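Local coordinates for alpha-1,2-mannosidase (Bacteroides thetaiotaomicron, PDB 2WW2), which probably hydrolyses alpha-mannosides with inversion at the anomeric carbon, as a calcium-dependent glycoside hydrolase of family GH92, at residues Y652-L664 and V673-I686. Numbering follows the deposited sequence.
Sequences YAIGSPLFKKVTL and VVSAADNAADRPYI. With GOL (glycerol), chain G.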
# COMPACT_ATOMS: atom_id res chain seq x y z
N TYR A 652 -21.82 6.71 29.13
CA TYR A 652 -21.70 6.03 27.85
C TYR A 652 -21.94 7.03 26.73
O TYR A 652 -23.01 7.67 26.70
CB TYR A 652 -22.75 4.89 27.77
CG TYR A 652 -22.70 3.91 28.93
CD1 TYR A 652 -22.02 2.70 28.81
CD2 TYR A 652 -23.33 4.20 30.14
CE1 TYR A 652 -21.98 1.80 29.84
CE2 TYR A 652 -23.28 3.31 31.19
CZ TYR A 652 -22.60 2.11 31.03
OH TYR A 652 -22.55 1.22 32.07
N ALA A 653 -20.97 7.19 25.83
CA ALA A 653 -21.12 8.11 24.71
C ALA A 653 -22.13 7.54 23.72
O ALA A 653 -22.13 6.35 23.43
CB ALA A 653 -19.76 8.38 24.03
N ILE A 654 -22.99 8.42 23.22
CA ILE A 654 -24.04 8.02 22.29
C ILE A 654 -23.51 7.91 20.84
O ILE A 654 -22.78 8.78 20.35
CB ILE A 654 -25.27 8.94 22.42
CG1 ILE A 654 -25.93 8.66 23.78
CG2 ILE A 654 -26.31 8.67 21.28
CD1 ILE A 654 -26.94 9.69 24.23
N GLY A 655 -23.84 6.80 20.19
CA GLY A 655 -23.48 6.61 18.80
C GLY A 655 -24.75 6.71 17.98
O GLY A 655 -25.35 7.78 17.87
N SER A 656 -25.17 5.57 17.45
CA SER A 656 -26.40 5.48 16.67
C SER A 656 -26.79 4.01 16.70
O SER A 656 -25.95 3.15 16.39
CB SER A 656 -26.13 5.95 15.23
OG SER A 656 -27.24 5.68 14.41
N PRO A 657 -28.03 3.72 17.14
CA PRO A 657 -28.48 2.34 17.35
C PRO A 657 -28.67 1.64 16.01
O PRO A 657 -28.96 2.29 14.99
CB PRO A 657 -29.84 2.51 18.02
CG PRO A 657 -30.36 3.83 17.48
CD PRO A 657 -29.12 4.69 17.35
N LEU A 658 -28.55 0.31 16.03
CA LEU A 658 -28.71 -0.48 14.82
C LEU A 658 -30.17 -0.91 14.57
O LEU A 658 -30.59 -1.08 13.42
CB LEU A 658 -27.82 -1.74 14.90
CG LEU A 658 -27.75 -2.58 13.63
CD1 LEU A 658 -26.99 -1.80 12.53
CD2 LEU A 658 -27.07 -3.92 13.95
N PHE A 659 -30.94 -1.08 15.64
CA PHE A 659 -32.29 -1.65 15.51
C PHE A 659 -33.37 -0.58 15.66
O PHE A 659 -33.09 0.53 16.11
CB PHE A 659 -32.51 -2.75 16.56
CG PHE A 659 -31.56 -3.94 16.40
CD1 PHE A 659 -31.84 -4.94 15.48
CD2 PHE A 659 -30.39 -4.01 17.15
CE1 PHE A 659 -30.96 -6.04 15.33
CE2 PHE A 659 -29.50 -5.10 17.02
CZ PHE A 659 -29.80 -6.12 16.10
N LYS A 660 -34.62 -0.91 15.31
CA LYS A 660 -35.72 0.01 15.57
C LYS A 660 -35.98 0.13 17.07
O LYS A 660 -36.53 1.13 17.55
CB LYS A 660 -36.99 -0.40 14.82
CG LYS A 660 -36.88 -0.13 13.32
CD LYS A 660 -38.06 -0.64 12.54
CE LYS A 660 -37.84 -0.46 11.04
NZ LYS A 660 -37.66 0.99 10.70
N LYS A 661 -35.54 -0.88 17.82
CA LYS A 661 -35.77 -0.89 19.27
C LYS A 661 -34.86 -1.87 20.00
O LYS A 661 -34.69 -3.02 19.55
CB LYS A 661 -37.24 -1.23 19.55
CG LYS A 661 -37.67 -0.97 20.99
CD LYS A 661 -39.08 -1.49 21.23
CE LYS A 661 -39.65 -0.91 22.48
NZ LYS A 661 -41.09 -1.30 22.65
N VAL A 662 -34.27 -1.44 21.11
CA VAL A 662 -33.65 -2.38 22.02
C VAL A 662 -34.20 -2.07 23.40
O VAL A 662 -34.43 -0.91 23.75
CB VAL A 662 -32.08 -2.30 22.08
CG1 VAL A 662 -31.44 -3.07 20.96
CG2 VAL A 662 -31.62 -0.86 22.11
N THR A 663 -34.44 -3.13 24.17
CA THR A 663 -34.91 -3.00 25.54
C THR A 663 -33.92 -3.71 26.45
O THR A 663 -33.63 -4.90 26.28
CB THR A 663 -36.29 -3.66 25.70
OG1 THR A 663 -37.22 -3.02 24.83
CG2 THR A 663 -36.79 -3.52 27.14
N LEU A 664 -33.37 -2.96 27.40
CA LEU A 664 -32.44 -3.51 28.35
C LEU A 664 -33.21 -3.83 29.64
O LEU A 664 -33.84 -2.95 30.23
CB LEU A 664 -31.32 -2.51 28.62
CG LEU A 664 -30.27 -2.28 27.53
CD1 LEU A 664 -30.83 -1.43 26.36
CD2 LEU A 664 -29.07 -1.59 28.13
N VAL A 673 -35.40 1.57 27.39
CA VAL A 673 -35.62 1.38 25.95
C VAL A 673 -34.90 2.43 25.11
O VAL A 673 -35.01 3.63 25.38
CB VAL A 673 -37.12 1.45 25.63
CG1 VAL A 673 -37.36 1.52 24.09
CG2 VAL A 673 -37.85 0.27 26.27
N VAL A 674 -34.16 1.99 24.09
CA VAL A 674 -33.68 2.92 23.08
C VAL A 674 -34.58 2.69 21.87
O VAL A 674 -34.50 1.64 21.22
CB VAL A 674 -32.21 2.71 22.67
CG1 VAL A 674 -31.81 3.69 21.54
CG2 VAL A 674 -31.27 2.86 23.86
N SER A 675 -35.49 3.62 21.59
CA SER A 675 -36.33 3.44 20.41
C SER A 675 -35.93 4.35 19.25
O SER A 675 -35.56 5.52 19.44
CB SER A 675 -37.82 3.56 20.75
OG SER A 675 -38.14 4.90 21.05
N ALA A 676 -35.97 3.81 18.04
CA ALA A 676 -35.57 4.52 16.84
C ALA A 676 -36.53 4.06 15.75
O ALA A 676 -36.15 3.32 14.83
CB ALA A 676 -34.10 4.19 16.49
N ALA A 677 -37.78 4.48 15.87
CA ALA A 677 -38.86 3.89 15.09
C ALA A 677 -38.64 4.04 13.59
O ALA A 677 -39.07 3.19 12.82
CB ALA A 677 -40.23 4.47 15.50
N ASP A 678 -37.95 5.09 13.16
CA ASP A 678 -37.71 5.28 11.72
C ASP A 678 -36.27 5.00 11.31
O ASP A 678 -35.78 5.55 10.32
CB ASP A 678 -38.16 6.67 11.28
CG ASP A 678 -39.62 6.89 11.55
OD1 ASP A 678 -40.45 6.13 11.01
OD2 ASP A 678 -39.95 7.81 12.33
N ASN A 679 -35.61 4.11 12.05
CA ASN A 679 -34.25 3.69 11.73
C ASN A 679 -34.23 2.91 10.41
O ASN A 679 -35.20 2.22 10.08
CB ASN A 679 -33.70 2.82 12.85
CG ASN A 679 -32.18 2.89 12.95
OD1 ASN A 679 -31.52 3.49 12.10
ND2 ASN A 679 -31.62 2.28 13.99
N ALA A 680 -33.12 3.05 9.68
CA ALA A 680 -32.91 2.40 8.39
C ALA A 680 -31.44 2.45 8.05
O ALA A 680 -30.70 3.27 8.59
CB ALA A 680 -33.73 3.11 7.28
N ALA A 681 -31.01 1.60 7.12
CA ALA A 681 -29.61 1.61 6.71
C ALA A 681 -29.13 2.99 6.24
O ALA A 681 -27.97 3.37 6.47
CB ALA A 681 -29.37 0.56 5.62
N ASP A 682 -30.01 3.77 5.61
CA ASP A 682 -29.59 5.09 5.12
C ASP A 682 -30.05 6.23 6.02
O ASP A 682 -30.04 7.39 5.63
CB ASP A 682 -30.04 5.31 3.67
CG ASP A 682 -31.55 5.39 3.53
OD1 ASP A 682 -32.27 4.83 4.39
OD2 ASP A 682 -32.02 6.01 2.55
N ARG A 683 -30.46 5.88 7.24
CA ARG A 683 -30.87 6.88 8.22
C ARG A 683 -30.07 6.71 9.52
O ARG A 683 -30.62 6.40 10.57
CB ARG A 683 -32.37 6.79 8.47
CG ARG A 683 -33.22 7.17 7.24
CD ARG A 683 -34.68 6.69 7.34
NE ARG A 683 -35.48 7.60 8.15
CZ ARG A 683 -35.99 8.75 7.70
NH1 ARG A 683 -35.78 9.12 6.44
NH2 ARG A 683 -36.70 9.53 8.51
N PRO A 684 -28.74 6.92 9.45
CA PRO A 684 -27.88 6.73 10.62
C PRO A 684 -27.90 7.91 11.60
O PRO A 684 -27.41 7.78 12.72
CB PRO A 684 -26.49 6.60 9.99
CG PRO A 684 -26.56 7.54 8.80
CD PRO A 684 -27.98 7.36 8.26
N TYR A 685 -28.44 9.05 11.18
CA TYR A 685 -28.29 10.29 11.95
C TYR A 685 -29.40 10.49 12.98
O TYR A 685 -30.56 10.20 12.71
CB TYR A 685 -28.27 11.51 11.00
CG TYR A 685 -27.12 11.48 10.02
CD1 TYR A 685 -25.81 11.65 10.46
CD2 TYR A 685 -27.35 11.26 8.66
CE1 TYR A 685 -24.74 11.61 9.57
CE2 TYR A 685 -26.29 11.22 7.77
CZ TYR A 685 -24.99 11.40 8.23
OH TYR A 685 -23.93 11.38 7.34
N ILE A 686 -29.04 11.03 14.14
CA ILE A 686 -30.05 11.42 15.13
C ILE A 686 -30.48 12.87 14.85
O ILE A 686 -29.69 13.81 15.00
CB ILE A 686 -29.52 11.27 16.58
CG1 ILE A 686 -29.16 9.81 16.89
CG2 ILE A 686 -30.52 11.83 17.61
CD1 ILE A 686 -28.34 9.66 18.17
C1 GOL G . -31.40 -0.34 10.63
O1 GOL G . -30.26 -1.18 10.71
C2 GOL G . -32.67 -1.15 10.42
O2 GOL G . -33.78 -0.69 11.16
C3 GOL G . -32.45 -2.55 10.86
O3 GOL G . -32.31 -3.23 9.67
O HOH W 1 -32.82 1.02 18.85
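N679 ND2 gives both its hydrogens to the backbone of 652-664. N679 ND2 donates to P657 O at 2.8 Å. The same ND2 of N679 donates to F659 O at 3.1 Å. Both acceptors lie in the plane of the amide, but the nitrogen sits above each carbonyl plane. With CG anti to the backbone N (chi1 -152°), the amide points at the carbonyls of P657 and F659. R608 NH1 donates to N679 OD1, so that donors and acceptors together set the amide's orientation. A leucine here would probably leave the carbonyls of P657 and F659 without this shared donor and R608 without one acceptor. K660 reaches to carbonyls of the A676-N679 type I turn; its chain bends at the end (chi4 -60°), and K660 NZ meets N679 O at 2.8 Å, in the carbonyl plane. S656 OG donates to P684 O at 2.7 Å. I686 CD1 packs on I654 CG2, the two side chains crossing at about a right angle. V662 and V674 lie side by side and exchange two backbone hydrogen bonds. K660 and K661 both face E277, a classic beta bulge. Strands 661-665 and 671-675 make an antiparallel beta hairpin within a mixed sheet of the GH92 catalytic region.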